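Fucolectin-related protein (Streptococcus pneumoniae, PDB 2WMF) is a family 98 glycoside hydrolase whose catalytic module probably cleaves host blood group antigen carbohydrates, consistent with a role in fucose utilization. Local coordinates at residues Trp100-Leu105 with Pro130-Glu135; Leu39-Leu44 with His176-Asp181; Thr253-Thr258 with Thr463-Ala468; Tyr267-Glu272 with Thr489-Leu494; Asp218-Asp223 with Gly355-Asp360. All coordinates share one frame; numbering follows the deposited sequence.

Contact 1. Residues Trp100-Leu105 with Pro130-Glu135; sequences WYVKML and PEWLDE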
# COMPACT_ATOMS: atom_id res chain seq x y z
N TRP A 100 11.16 -24.64 12.09
CA TRP A 100 10.12 -24.19 11.18
C TRP A 100 10.71 -23.39 10.02
O TRP A 100 10.35 -23.64 8.87
CB TRP A 100 9.07 -23.35 11.92
CG TRP A 100 7.89 -23.00 11.04
CD1 TRP A 100 6.80 -23.77 10.80
CD2 TRP A 100 7.69 -21.77 10.31
NE1 TRP A 100 5.93 -23.11 9.95
CE2 TRP A 100 6.45 -21.88 9.64
CE3 TRP A 100 8.45 -20.60 10.15
CZ2 TRP A 100 5.94 -20.86 8.83
CZ3 TRP A 100 7.93 -19.59 9.35
CH2 TRP A 100 6.70 -19.72 8.71
N TYR A 101 11.59 -22.43 10.32
CA TYR A 101 12.24 -21.65 9.25
C TYR A 101 12.93 -22.58 8.23
O TYR A 101 12.77 -22.42 7.04
CB TYR A 101 13.28 -20.70 9.81
CG TYR A 101 12.76 -19.45 10.53
CD1 TYR A 101 11.70 -18.68 10.03
CD2 TYR A 101 13.38 -19.01 11.69
CE1 TYR A 101 11.27 -17.53 10.71
CE2 TYR A 101 12.95 -17.86 12.37
CZ TYR A 101 11.89 -17.14 11.87
OH TYR A 101 11.50 -16.01 12.55
N VAL A 102 13.69 -23.54 8.76
CA VAL A 102 14.44 -24.49 7.93
C VAL A 102 13.51 -25.39 7.13
O VAL A 102 13.72 -25.57 5.92
CB VAL A 102 15.45 -25.32 8.78
CG1 VAL A 102 16.06 -26.47 7.95
CG2 VAL A 102 16.56 -24.40 9.36
N LYS A 103 12.48 -25.91 7.76
CA LYS A 103 11.43 -26.66 7.04
C LYS A 103 10.90 -25.87 5.85
O LYS A 103 10.80 -26.38 4.76
CB LYS A 103 10.28 -27.05 8.00
CG LYS A 103 9.10 -27.78 7.33
CD LYS A 103 7.89 -27.78 8.27
CE LYS A 103 6.63 -28.26 7.58
NZ LYS A 103 6.51 -29.74 7.61
N MET A 104 10.53 -24.61 6.09
CA MET A 104 9.95 -23.80 5.04
C MET A 104 10.97 -23.41 3.95
O MET A 104 10.64 -23.36 2.77
CB MET A 104 9.27 -22.56 5.65
CG MET A 104 8.10 -22.94 6.55
SD MET A 104 6.85 -24.03 5.82
CE MET A 104 6.38 -23.24 4.29
N LEU A 105 12.20 -23.17 4.37
CA LEU A 105 13.31 -22.90 3.44
C LEU A 105 13.57 -24.10 2.52
O LEU A 105 13.71 -23.95 1.31
CB LEU A 105 14.57 -22.51 4.18
CG LEU A 105 14.58 -21.04 4.72
CD1 LEU A 105 15.67 -20.87 5.77
CD2 LEU A 105 14.76 -20.02 3.57
N PRO A 130 22.34 -13.19 14.23
CA PRO A 130 22.80 -12.84 12.88
C PRO A 130 23.65 -13.92 12.20
O PRO A 130 23.56 -14.12 10.99
CB PRO A 130 23.61 -11.55 13.10
CG PRO A 130 23.05 -10.95 14.35
CD PRO A 130 22.63 -12.12 15.21
N GLU A 131 24.49 -14.59 12.98
CA GLU A 131 25.28 -15.71 12.45
C GLU A 131 24.40 -16.84 11.84
O GLU A 131 24.76 -17.43 10.79
CB GLU A 131 26.15 -16.23 13.59
CG GLU A 131 27.18 -15.22 14.16
CD GLU A 131 26.63 -14.09 15.10
OE1 GLU A 131 25.47 -14.13 15.59
OE2 GLU A 131 27.43 -13.12 15.33
N TRP A 132 23.27 -17.15 12.48
CA TRP A 132 22.32 -18.13 11.96
C TRP A 132 21.71 -17.67 10.65
O TRP A 132 21.59 -18.44 9.69
CB TRP A 132 21.22 -18.45 12.99
CG TRP A 132 20.17 -19.41 12.52
CD1 TRP A 132 20.15 -20.77 12.67
CD2 TRP A 132 18.96 -19.08 11.80
NE1 TRP A 132 19.02 -21.30 12.11
CE2 TRP A 132 18.27 -20.30 11.56
CE3 TRP A 132 18.39 -17.88 11.35
CZ2 TRP A 132 17.07 -20.35 10.86
CZ3 TRP A 132 17.21 -17.94 10.66
CH2 TRP A 132 16.54 -19.15 10.44
N LEU A 133 21.32 -16.41 10.57
CA LEU A 133 20.78 -15.89 9.32
C LEU A 133 21.82 -15.94 8.18
O LEU A 133 21.49 -16.31 7.03
CB LEU A 133 20.31 -14.45 9.52
CG LEU A 133 19.72 -13.75 8.30
CD1 LEU A 133 18.49 -14.49 7.81
CD2 LEU A 133 19.41 -12.25 8.60
N ASP A 134 23.06 -15.55 8.51
CA ASP A 134 24.20 -15.59 7.57
C ASP A 134 24.30 -17.02 6.95
O ASP A 134 24.37 -17.18 5.73
CB ASP A 134 25.47 -15.17 8.31
CG ASP A 134 26.70 -15.06 7.42
OD1 ASP A 134 27.03 -16.06 6.75
OD2 ASP A 134 27.28 -13.96 7.37
N GLU A 135 24.22 -18.04 7.81
CA GLU A 135 24.25 -19.45 7.39
C GLU A 135 23.10 -19.77 6.45
O GLU A 135 23.28 -20.48 5.47
CB GLU A 135 24.19 -20.38 8.62
CG GLU A 135 25.47 -20.34 9.42
CD GLU A 135 25.36 -21.05 10.78
OE1 GLU A 135 24.24 -21.48 11.18
OE2 GLU A 135 26.41 -21.15 11.47
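Trp-132 reaches from helix 130-139 to Tyr-101 and Val-102 on helix 95-111, across 10.3 Å between the CA atoms of Tyr-101 and Leu-133. Its CB starts toward the partner helix, and with CG anti to the backbone N (chi1 178°) the indole is carried outward, six-membered ring foremost. Trp-132 CZ3 comes within 4.1 Å of Tyr-101 CD2. The leading atom, Trp-132 CH2, presses on Tyr-101 CD2 at 3.4 Å and on Tyr-101 CB at 3.7 Å. Next round the ring, Trp-132 CZ2 brushes Val-102 CG2 at 4.3 Å. The two aromatic side chains cross nearly at right angles, although their ring planes meet obliquely, inclined by only 44°. A long, flat tryptophan suits a wide interhelical gap, and a beta-branched valine offers it a compact flank. Tyr-101 continues inward past the indole, packing on Leu-117 and Ile-119 of strand 115-121 and giving its OH to the carbonyl of Val-118. The contact joins two neighbouring outer helices of the barrel, with Leu-133 resting on strand 143-149 and helix 159-172 beyond.

Contact 2. Residues Leu39-Leu44 with His176-Asp181; sequences LLLSPL and HFIWHD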
# COMPACT_ATOMS: atom_id res chain seq x y z
N LEU A 39 7.85 -4.85 -6.10
CA LEU A 39 7.78 -6.12 -5.39
C LEU A 39 6.44 -6.29 -4.66
O LEU A 39 5.99 -5.39 -3.92
CB LEU A 39 8.95 -6.27 -4.37
CG LEU A 39 8.96 -7.56 -3.55
CD1 LEU A 39 9.23 -8.74 -4.50
CD2 LEU A 39 10.02 -7.54 -2.42
N LEU A 40 5.78 -7.41 -4.95
CA LEU A 40 4.53 -7.79 -4.25
C LEU A 40 4.84 -8.94 -3.30
O LEU A 40 5.28 -10.00 -3.73
CB LEU A 40 3.47 -8.19 -5.28
CG LEU A 40 2.14 -8.76 -4.73
CD1 LEU A 40 1.36 -7.61 -4.07
CD2 LEU A 40 1.26 -9.46 -5.80
N LEU A 41 4.57 -8.72 -2.00
CA LEU A 41 4.69 -9.73 -0.99
C LEU A 41 3.30 -10.30 -0.63
O LEU A 41 2.35 -9.55 -0.41
CB LEU A 41 5.36 -9.19 0.27
CG LEU A 41 6.83 -8.81 0.14
CD1 LEU A 41 7.30 -7.91 1.31
CD2 LEU A 41 7.69 -10.07 0.05
N SER A 42 3.22 -11.62 -0.60
CA SER A 42 2.04 -12.36 -0.17
C SER A 42 2.42 -13.29 0.97
O SER A 42 3.36 -14.07 0.85
CB SER A 42 1.42 -13.14 -1.32
OG SER A 42 1.22 -12.33 -2.47
N PRO A 43 1.73 -13.18 2.13
CA PRO A 43 2.16 -13.87 3.32
C PRO A 43 1.50 -15.22 3.65
O PRO A 43 0.28 -15.41 3.43
CB PRO A 43 1.81 -12.88 4.43
CG PRO A 43 0.58 -12.24 3.93
CD PRO A 43 0.62 -12.25 2.43
N LEU A 44 2.33 -16.11 4.19
CA LEU A 44 1.90 -17.36 4.85
C LEU A 44 2.32 -17.33 6.35
O LEU A 44 3.30 -16.69 6.75
CB LEU A 44 2.57 -18.57 4.16
CG LEU A 44 2.13 -18.86 2.71
CD1 LEU A 44 3.10 -19.91 2.05
CD2 LEU A 44 0.60 -19.27 2.55
N HIS A 176 17.54 -8.13 1.04
CA HIS A 176 16.82 -6.95 1.55
C HIS A 176 16.29 -7.16 2.99
O HIS A 176 15.76 -8.21 3.31
CB HIS A 176 15.63 -6.59 0.65
CG HIS A 176 16.03 -5.98 -0.66
ND1 HIS A 176 16.24 -6.73 -1.81
CD2 HIS A 176 16.24 -4.69 -1.00
CE1 HIS A 176 16.60 -5.92 -2.79
NE2 HIS A 176 16.59 -4.66 -2.32
N PHE A 177 16.44 -6.12 3.79
CA PHE A 177 15.84 -6.01 5.11
C PHE A 177 14.65 -5.08 4.94
O PHE A 177 14.80 -3.92 4.52
CB PHE A 177 16.83 -5.43 6.12
CG PHE A 177 16.31 -5.40 7.57
CD1 PHE A 177 16.48 -6.50 8.38
CD2 PHE A 177 15.60 -4.30 8.05
CE1 PHE A 177 16.01 -6.52 9.68
CE2 PHE A 177 15.14 -4.29 9.35
CZ PHE A 177 15.32 -5.40 10.16
N ILE A 178 13.47 -5.59 5.27
CA ILE A 178 12.19 -4.86 5.07
C ILE A 178 11.56 -4.60 6.44
O ILE A 178 11.21 -5.55 7.15
CB ILE A 178 11.22 -5.61 4.14
CG1 ILE A 178 11.91 -5.91 2.80
CG2 ILE A 178 9.89 -4.79 3.93
CD1 ILE A 178 11.01 -6.58 1.78
N TRP A 179 11.41 -3.32 6.77
CA TRP A 179 10.88 -2.90 8.08
C TRP A 179 9.51 -2.21 7.94
O TRP A 179 9.45 -1.11 7.42
CB TRP A 179 11.88 -1.95 8.79
CG TRP A 179 11.59 -1.70 10.25
CD1 TRP A 179 10.40 -1.89 10.92
CD2 TRP A 179 12.51 -1.21 11.23
NE1 TRP A 179 10.53 -1.53 12.23
CE2 TRP A 179 11.81 -1.10 12.45
CE3 TRP A 179 13.87 -0.84 11.18
CZ2 TRP A 179 12.44 -0.67 13.63
CZ3 TRP A 179 14.49 -0.41 12.32
CH2 TRP A 179 13.77 -0.32 13.54
N HIS A 180 8.44 -2.88 8.38
CA HIS A 180 7.08 -2.30 8.37
C HIS A 180 6.77 -1.76 9.76
O HIS A 180 6.80 -2.49 10.77
CB HIS A 180 6.02 -3.37 8.04
CG HIS A 180 6.01 -3.84 6.62
ND1 HIS A 180 5.50 -3.10 5.58
CD2 HIS A 180 6.37 -5.04 6.09
CE1 HIS A 180 5.58 -3.80 4.46
NE2 HIS A 180 6.09 -4.99 4.73
N ASP A 181 6.44 -0.47 9.83
CA ASP A 181 6.09 0.16 11.12
C ASP A 181 5.43 1.50 10.86
O ASP A 181 5.21 1.88 9.70
CB ASP A 181 7.33 0.25 12.05
CG ASP A 181 7.18 -0.55 13.31
OD1 ASP A 181 6.03 -0.61 13.83
OD2 ASP A 181 8.20 -1.16 13.76
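The interior of an eight-stranded parallel beta barrel, the TIM-barrel arrangement, is crossed here: Leu-39 and Leu-41 on the first strand, 39-45, meet Ile-178 on the fifth, 176-180. The strands are not sheet neighbours, and with 10.8 Å between the CA atoms of Leu-41 and Ile-178 only side chains can bridge them. Ile-178 sends CG1 anti to its carbonyl carbon and then runs extended (chi2 -177°), which pushes CD1 into the barrel. There Ile-178 CD1 meets Leu-41 CD1 tip to tip at 4.0 Å, while Leu-39 CD2 stands 4.4 Å from it. Branched aliphatic residues suit the place because one slim methyl can serve two partners. Ile-178 also leans on Val-208 of the adjoining strand 207-212, and Leu-39 and Leu-41 are hydrogen-bonded through their backbones to Tyr-290 across the barrel's closing seam. No hydrogen bond links the two segments, and all three touching residues are buried, so cohesion between them rests on dispersion and on the exclusion of water from between the methyls.

Contact 3. Residues Thr253-Thr258 with Thr463-Ala468; sequences TNTFET and TPHTYA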
# COMPACT_ATOMS: atom_id res chain seq x y z
N THR A 253 -18.02 -2.25 10.20
CA THR A 253 -18.61 -3.57 9.92
C THR A 253 -18.96 -3.69 8.43
O THR A 253 -18.12 -3.42 7.57
CB THR A 253 -19.75 -3.88 10.90
OG1 THR A 253 -20.72 -2.83 10.85
CG2 THR A 253 -19.18 -4.03 12.30
N ASN A 254 -20.21 -4.01 8.08
CA ASN A 254 -20.61 -4.00 6.67
C ASN A 254 -20.43 -2.61 6.07
O ASN A 254 -20.53 -1.59 6.78
CB ASN A 254 -22.06 -4.46 6.54
CG ASN A 254 -22.43 -4.90 5.15
OD1 ASN A 254 -21.59 -4.95 4.24
ND2 ASN A 254 -23.71 -5.22 4.96
N THR A 255 -20.21 -2.52 4.76
CA THR A 255 -19.95 -1.21 4.16
C THR A 255 -21.09 -0.22 4.50
O THR A 255 -22.27 -0.52 4.28
CB THR A 255 -19.82 -1.32 2.62
OG1 THR A 255 -19.18 -2.55 2.32
CG2 THR A 255 -19.01 -0.14 2.05
N PHE A 256 -20.67 0.96 5.00
CA PHE A 256 -21.54 2.07 5.39
C PHE A 256 -22.39 1.86 6.67
O PHE A 256 -23.12 2.76 7.10
CB PHE A 256 -22.45 2.49 4.26
CG PHE A 256 -21.75 2.63 2.91
CD1 PHE A 256 -20.67 3.51 2.80
CD2 PHE A 256 -22.22 1.99 1.78
CE1 PHE A 256 -20.01 3.65 1.61
CE2 PHE A 256 -21.59 2.17 0.56
CZ PHE A 256 -20.48 3.01 0.47
N GLU A 257 -22.29 0.69 7.26
CA GLU A 257 -23.15 0.30 8.40
C GLU A 257 -22.66 0.92 9.70
O GLU A 257 -21.46 1.04 9.96
CB GLU A 257 -23.19 -1.22 8.51
CG GLU A 257 -24.02 -1.81 9.65
CD GLU A 257 -23.93 -3.32 9.63
OE1 GLU A 257 -22.81 -3.90 9.78
OE2 GLU A 257 -24.99 -3.93 9.46
N THR A 258 -23.62 1.33 10.54
CA THR A 258 -23.33 1.78 11.91
C THR A 258 -24.15 0.93 12.90
O THR A 258 -25.14 0.28 12.53
CB THR A 258 -23.65 3.26 12.14
OG1 THR A 258 -25.07 3.45 12.01
CG2 THR A 258 -22.92 4.17 11.15
N THR A 463 -18.65 7.11 -7.55
CA THR A 463 -19.21 6.59 -6.32
C THR A 463 -18.08 6.22 -5.37
O THR A 463 -16.92 6.08 -5.79
CB THR A 463 -20.12 5.36 -6.54
OG1 THR A 463 -19.34 4.21 -6.91
CG2 THR A 463 -21.23 5.62 -7.58
N PRO A 464 -18.40 6.05 -4.08
CA PRO A 464 -17.37 5.57 -3.19
C PRO A 464 -16.66 4.29 -3.66
O PRO A 464 -17.26 3.44 -4.29
CB PRO A 464 -18.11 5.35 -1.86
CG PRO A 464 -19.25 6.37 -1.89
CD PRO A 464 -19.67 6.38 -3.35
N HIS A 465 -15.38 4.19 -3.32
CA HIS A 465 -14.57 3.00 -3.62
C HIS A 465 -14.44 2.82 -5.15
O HIS A 465 -14.55 1.71 -5.70
CB HIS A 465 -15.10 1.76 -2.90
CG HIS A 465 -15.47 2.07 -1.49
ND1 HIS A 465 -16.73 1.81 -0.97
CD2 HIS A 465 -14.76 2.67 -0.51
CE1 HIS A 465 -16.76 2.23 0.29
NE2 HIS A 465 -15.59 2.77 0.59
N THR A 466 -14.22 3.97 -5.79
CA THR A 466 -13.91 4.04 -7.23
C THR A 466 -12.60 4.80 -7.39
O THR A 466 -12.45 5.89 -6.85
CB THR A 466 -15.02 4.77 -8.06
OG1 THR A 466 -16.27 4.14 -7.80
CG2 THR A 466 -14.73 4.65 -9.57
N TYR A 467 -11.67 4.22 -8.17
CA TYR A 467 -10.48 4.91 -8.60
C TYR A 467 -10.41 4.92 -10.14
O TYR A 467 -11.07 4.12 -10.84
CB TYR A 467 -9.21 4.40 -7.93
CG TYR A 467 -8.66 3.06 -8.43
CD1 TYR A 467 -7.91 2.97 -9.60
CD2 TYR A 467 -8.92 1.86 -7.76
CE1 TYR A 467 -7.38 1.74 -10.05
CE2 TYR A 467 -8.38 0.64 -8.19
CZ TYR A 467 -7.61 0.57 -9.34
OH TYR A 467 -7.06 -0.65 -9.76
N ALA A 468 -9.61 5.88 -10.62
CA ALA A 468 -9.39 6.05 -12.06
C ALA A 468 -7.97 6.50 -12.31
O ALA A 468 -7.37 7.22 -11.46
CB ALA A 468 -10.40 7.05 -12.66
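His-465 presents CE1 to both Thr-255 and Phe-256, the tight part of the contact. Thr-255 CG2 lies 3.7 Å from His-465 CE1, and Phe-256 CE1 is 3.8 Å from the same carbon. The phenyl and imidazole planes are inclined by only 19° but slid apart, with ring centroids 5.7 Å from each other, so they barely overlap. Thr-255 CG2 doubles as a lid, lying 3.6 Å above the centre of the Phe-256 ring. Pro-464 CB approaches that ring at its edge, 4.1 Å from Phe-256 CZ, and also lies over one face of the His-465 ring, offset toward its rim.

The looser side is the type II turn from Asn-254 to Glu-257. Phe-256 occupies its third position with a positive phi of 71°, and the turn stays partly exposed. A Glu-257 N to Asn-254 O bond closes the turn, and Glu-257 OE1 braces it, accepting from Thr-253 OG1 at 2.6 Å and from Asn-254 N above the carboxylate plane; it also pairs with Arg-260.

Imidazole suits the buried position because its CE1 carbon can pack while its nitrogens are satisfied elsewhere, NE2 with the carbonyl of Ala-438 and ND1 with Arg-485. The arginine bond implies that ND1 accepts, so the ring is probably neutral with its proton on NE2. Between the barrel-side loop and the beta-sandwich side the segments are joined by carbon packing alone, with no hydrogen bond across.

Contact 4. Residues Tyr267-Glu272 with Thr489-Leu494; sequences YASEPE and TAMWAL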
# COMPACT_ATOMS: atom_id res chain seq x y z
N TYR A 267 -12.16 -7.43 9.41
CA TYR A 267 -10.94 -7.40 8.59
C TYR A 267 -11.17 -7.91 7.17
O TYR A 267 -10.28 -7.80 6.30
CB TYR A 267 -9.76 -8.09 9.26
CG TYR A 267 -9.80 -9.59 9.48
CD1 TYR A 267 -10.06 -10.49 8.44
CD2 TYR A 267 -9.40 -10.14 10.73
CE1 TYR A 267 -10.03 -11.88 8.67
CE2 TYR A 267 -9.35 -11.53 10.95
CZ TYR A 267 -9.67 -12.40 9.93
OH TYR A 267 -9.56 -13.77 10.16
N ALA A 268 -12.37 -8.46 6.92
CA ALA A 268 -12.79 -8.90 5.60
C ALA A 268 -13.82 -7.95 4.96
O ALA A 268 -14.50 -8.31 3.99
CB ALA A 268 -13.32 -10.39 5.67
N SER A 269 -13.85 -6.71 5.48
CA SER A 269 -14.84 -5.74 5.08
C SER A 269 -14.33 -4.41 4.49
O SER A 269 -15.12 -3.60 4.02
CB SER A 269 -15.82 -5.49 6.23
OG SER A 269 -16.52 -6.68 6.58
N GLU A 270 -13.02 -4.18 4.48
CA GLU A 270 -12.49 -3.00 3.78
C GLU A 270 -12.74 -3.21 2.27
O GLU A 270 -12.32 -4.25 1.72
CB GLU A 270 -11.00 -2.81 4.03
CG GLU A 270 -10.46 -1.61 3.25
CD GLU A 270 -9.05 -1.17 3.54
OE1 GLU A 270 -8.50 -1.52 4.59
OE2 GLU A 270 -8.51 -0.39 2.67
N PRO A 271 -13.42 -2.27 1.59
CA PRO A 271 -13.69 -2.47 0.16
C PRO A 271 -12.43 -2.84 -0.64
O PRO A 271 -11.34 -2.28 -0.44
CB PRO A 271 -14.28 -1.13 -0.27
CG PRO A 271 -14.93 -0.64 0.96
CD PRO A 271 -14.02 -1.01 2.08
N GLU A 272 -12.60 -3.81 -1.52
CA GLU A 272 -11.49 -4.32 -2.36
C GLU A 272 -10.77 -3.21 -3.12
O GLU A 272 -9.54 -3.12 -3.11
CB GLU A 272 -11.99 -5.39 -3.34
CG GLU A 272 -12.43 -6.71 -2.66
CD GLU A 272 -13.86 -6.81 -2.18
OE1 GLU A 272 -14.54 -5.75 -1.97
OE2 GLU A 272 -14.30 -7.99 -2.03
N THR A 489 -22.75 -8.24 3.02
CA THR A 489 -23.95 -8.52 3.82
C THR A 489 -24.08 -10.01 4.21
O THR A 489 -24.35 -10.32 5.38
CB THR A 489 -25.26 -8.05 3.06
OG1 THR A 489 -25.17 -6.64 2.75
CG2 THR A 489 -26.49 -8.32 3.91
N ALA A 490 -23.86 -10.93 3.26
CA ALA A 490 -24.00 -12.36 3.59
C ALA A 490 -23.08 -12.77 4.76
O ALA A 490 -23.48 -13.47 5.69
CB ALA A 490 -23.77 -13.23 2.38
N MET A 491 -21.82 -12.31 4.71
CA MET A 491 -20.87 -12.69 5.72
C MET A 491 -21.34 -12.15 7.09
O MET A 491 -21.27 -12.86 8.13
CB MET A 491 -19.48 -12.13 5.35
CG MET A 491 -18.41 -12.41 6.40
SD MET A 491 -16.81 -11.76 5.90
CE MET A 491 -17.25 -10.01 5.71
N TRP A 492 -21.84 -10.92 7.10
CA TRP A 492 -22.29 -10.28 8.34
C TRP A 492 -23.56 -10.89 8.89
O TRP A 492 -23.84 -10.70 10.07
CB TRP A 492 -22.42 -8.76 8.17
CG TRP A 492 -21.07 -8.09 8.25
CD1 TRP A 492 -20.32 -7.57 7.22
CD2 TRP A 492 -20.28 -7.95 9.43
NE1 TRP A 492 -19.12 -7.10 7.71
CE2 TRP A 492 -19.07 -7.32 9.06
CE3 TRP A 492 -20.48 -8.28 10.78
CZ2 TRP A 492 -18.07 -7.05 9.97
CZ3 TRP A 492 -19.49 -8.01 11.68
CH2 TRP A 492 -18.30 -7.36 11.28
N ALA A 493 -24.31 -11.61 8.04
CA ALA A 493 -25.57 -12.27 8.44
C ALA A 493 -25.39 -13.62 9.13
O ALA A 493 -26.34 -14.15 9.70
CB ALA A 493 -26.57 -12.36 7.22
N LEU A 494 -24.18 -14.17 9.11
CA LEU A 494 -23.93 -15.50 9.63
C LEU A 494 -24.09 -15.52 11.14
O LEU A 494 -23.69 -14.57 11.81
CB LEU A 494 -22.48 -15.93 9.31
CG LEU A 494 -22.02 -15.99 7.86
CD1 LEU A 494 -20.52 -16.44 7.82
CD2 LEU A 494 -22.88 -16.94 7.08
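Ser-269 meets Trp-492 through the indole edge, while Met-491, the preceding helix residue, bends in beside both Ser-269 and Ala-268. Trp-492 NE1 donates to Ser-269 OG over 2.9 Å, with an N-H...O angle of 147°; the hydroxyl sits 18° out of the ring plane, and Ser-269 CB lies at the ring edge. The indole does not set out straight toward its partner. CG lies anti to the carbonyl carbon (chi1 -79°), and the ring then swings its N-H round to the serine. Because Ser-269 OG also bonds to the carbonyl of Arg-265, the hydroxyl can accept from the tryptophan and donate to its own loop, a double role that suits serine to a buried position.

Met-491 approaches differently. Its chain runs extended through chi1 and chi2 and turns only at the last torsion, bringing Met-491 CE back to 3.5 Å from Ser-269 OG and 3.7 Å from Ala-268 O. Met-491 SD rests 3.8 Å from Ala-268 CB, where the small methyl leaves room for a flexible thioether to fit closely.

The contact ties a loop of the barrel part to a short helix of the C-terminal part. The loop 267-272 runs directly into helix 272-283, with Pro-271 at the N-cap, and is flanked by Trp-247 of helix 245-249 and Tyr-297 of helix 295-298. From the other side, helix 489-493 is backed by helix 506-517, where Met-491 touches Trp-514.

Contact 5. Residues Asp218-Asp223 with Gly355-Asp360; sequences DDAGTD and GLYSND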
# COMPACT_ATOMS: atom_id res chain seq x y z
N ASP A 218 -1.74 8.86 12.40
CA ASP A 218 -0.55 9.33 11.73
C ASP A 218 -0.39 8.83 10.32
O ASP A 218 0.75 8.71 9.84
CB ASP A 218 0.72 8.96 12.53
CG ASP A 218 0.88 9.75 13.80
OD1 ASP A 218 0.05 10.66 14.09
OD2 ASP A 218 1.85 9.49 14.55
N ASP A 219 -1.48 8.58 9.59
CA ASP A 219 -1.33 8.02 8.22
C ASP A 219 -0.58 8.96 7.26
O ASP A 219 0.27 8.51 6.46
CB ASP A 219 -2.67 7.58 7.62
CG ASP A 219 -3.21 6.29 8.25
OD1 ASP A 219 -2.54 5.71 9.13
OD2 ASP A 219 -4.28 5.83 7.79
N ALA A 220 -0.91 10.26 7.30
CA ALA A 220 -0.30 11.25 6.38
C ALA A 220 1.17 11.50 6.82
O ALA A 220 2.13 11.45 5.99
CB ALA A 220 -1.12 12.56 6.36
N GLY A 221 1.38 11.71 8.12
CA GLY A 221 2.71 11.93 8.62
C GLY A 221 3.65 10.76 8.34
O GLY A 221 4.85 10.95 8.07
N THR A 222 3.12 9.54 8.42
CA THR A 222 3.95 8.36 8.26
C THR A 222 4.38 8.27 6.79
O THR A 222 5.55 7.98 6.50
CB THR A 222 3.28 7.05 8.75
OG1 THR A 222 3.02 7.13 10.17
CG2 THR A 222 4.15 5.78 8.47
N ASP A 223 3.45 8.46 5.87
CA ASP A 223 3.78 8.51 4.44
C ASP A 223 4.87 9.56 4.17
O ASP A 223 5.78 9.33 3.35
CB ASP A 223 2.58 8.81 3.60
CG ASP A 223 1.67 7.60 3.35
OD1 ASP A 223 2.05 6.47 3.68
OD2 ASP A 223 0.58 7.79 2.75
N GLY A 355 -6.69 21.11 6.13
CA GLY A 355 -6.65 22.17 5.13
C GLY A 355 -5.78 21.98 3.93
O GLY A 355 -5.90 22.73 2.97
N LEU A 356 -4.91 20.97 3.98
CA LEU A 356 -4.03 20.66 2.86
C LEU A 356 -4.53 19.45 2.16
O LEU A 356 -5.10 19.55 1.06
CB LEU A 356 -2.54 20.46 3.31
CG LEU A 356 -1.83 21.71 3.75
CD1 LEU A 356 -0.50 21.32 4.44
CD2 LEU A 356 -1.70 22.68 2.56
N TYR A 357 -4.38 18.28 2.78
CA TYR A 357 -4.74 17.09 2.06
C TYR A 357 -5.19 15.87 2.81
O TYR A 357 -5.50 14.85 2.19
CB TYR A 357 -3.66 16.75 1.10
CG TYR A 357 -2.32 16.26 1.61
CD1 TYR A 357 -2.13 14.96 2.04
CD2 TYR A 357 -1.20 17.08 1.54
CE1 TYR A 357 -0.85 14.51 2.46
CE2 TYR A 357 0.08 16.63 1.94
CZ TYR A 357 0.23 15.34 2.36
OH TYR A 357 1.48 14.89 2.70
N SER A 358 -5.26 15.96 4.14
CA SER A 358 -5.92 14.92 4.91
C SER A 358 -6.64 15.56 6.09
O SER A 358 -6.00 16.18 6.97
CB SER A 358 -4.94 13.86 5.46
OG SER A 358 -5.66 12.89 6.22
N ASN A 359 -7.96 15.36 6.12
CA ASN A 359 -8.80 15.78 7.24
C ASN A 359 -8.76 14.77 8.38
O ASN A 359 -9.26 15.05 9.49
CB ASN A 359 -10.26 15.98 6.78
CG ASN A 359 -10.46 17.07 5.71
OD1 ASN A 359 -11.35 16.95 4.85
ND2 ASN A 359 -9.67 18.14 5.80
N ASP A 360 -8.20 13.57 8.13
CA ASP A 360 -8.35 12.46 9.07
C ASP A 360 -7.19 11.49 8.95
O ASP A 360 -7.20 10.57 8.11
CB ASP A 360 -9.64 11.69 8.79
CG ASP A 360 -9.91 10.58 9.80
OD1 ASP A 360 -9.12 10.36 10.75
OD2 ASP A 360 -10.93 9.87 9.61
O HOH W 1 1.45 12.33 3.40
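The phenol ring of Tyr-357 has a water at its edge, in plane, and Ala-220 CB approaching obliquely, 4.4 Å from Tyr-357 CE1. The rings of Tyr-353 and Tyr-366 meet it edge-to-face. The water is 2.7 Å from Tyr-357 OH and donates to Ala-220 O over 2.8 Å, bridging loop and helix. The phenol oxygen is also bonded to the backbone N of Leu-374, so two partners help fix the ring. Ala-220 CB rests 4.1 Å from Ser-358 CB; a lone methyl lets the loop come close, with 6.9 Å between the CA atoms of Ala-220 and Ser-358. Serine suits the facing position because Ser-358 OG, held anti to its backbone N (chi1 179°), accepts from Asp-360 N at 3.2 Å in an ST turn. Helix 219-231 begins here, and Thr-222 leans on Thr-211 of strand 207-212. This start of a barrel helix is joined to a loop of the C-terminal part, between strands 337-340 and 376-377, where Leu-356 packs on helix 406-413.

From the N terminus, strand 39-45 opens contact 2, whose partner 176-181 arrives halfway round the barrel; the loop closed contains contact 1, which pairs two helices outside the wall. The remaining contacts begin after contact 2 has closed. Segments 218-223, 253-258 and 267-272 follow in turn, and their partners 355-360, 463-468 and 489-494 return in the same order, so contacts 3, 4 and 5 cross one another and tie the barrel part to the C-terminal part. Contacts 3 and 4 touch, with Pro-271 against His-465 and a probable Asn-254 to Thr-489 hydrogen bond. Contact 5 touches contact 2 where Asp-181 packs on Thr-222, while contact 1 lies about 43 Å from contact 3, centre to centre.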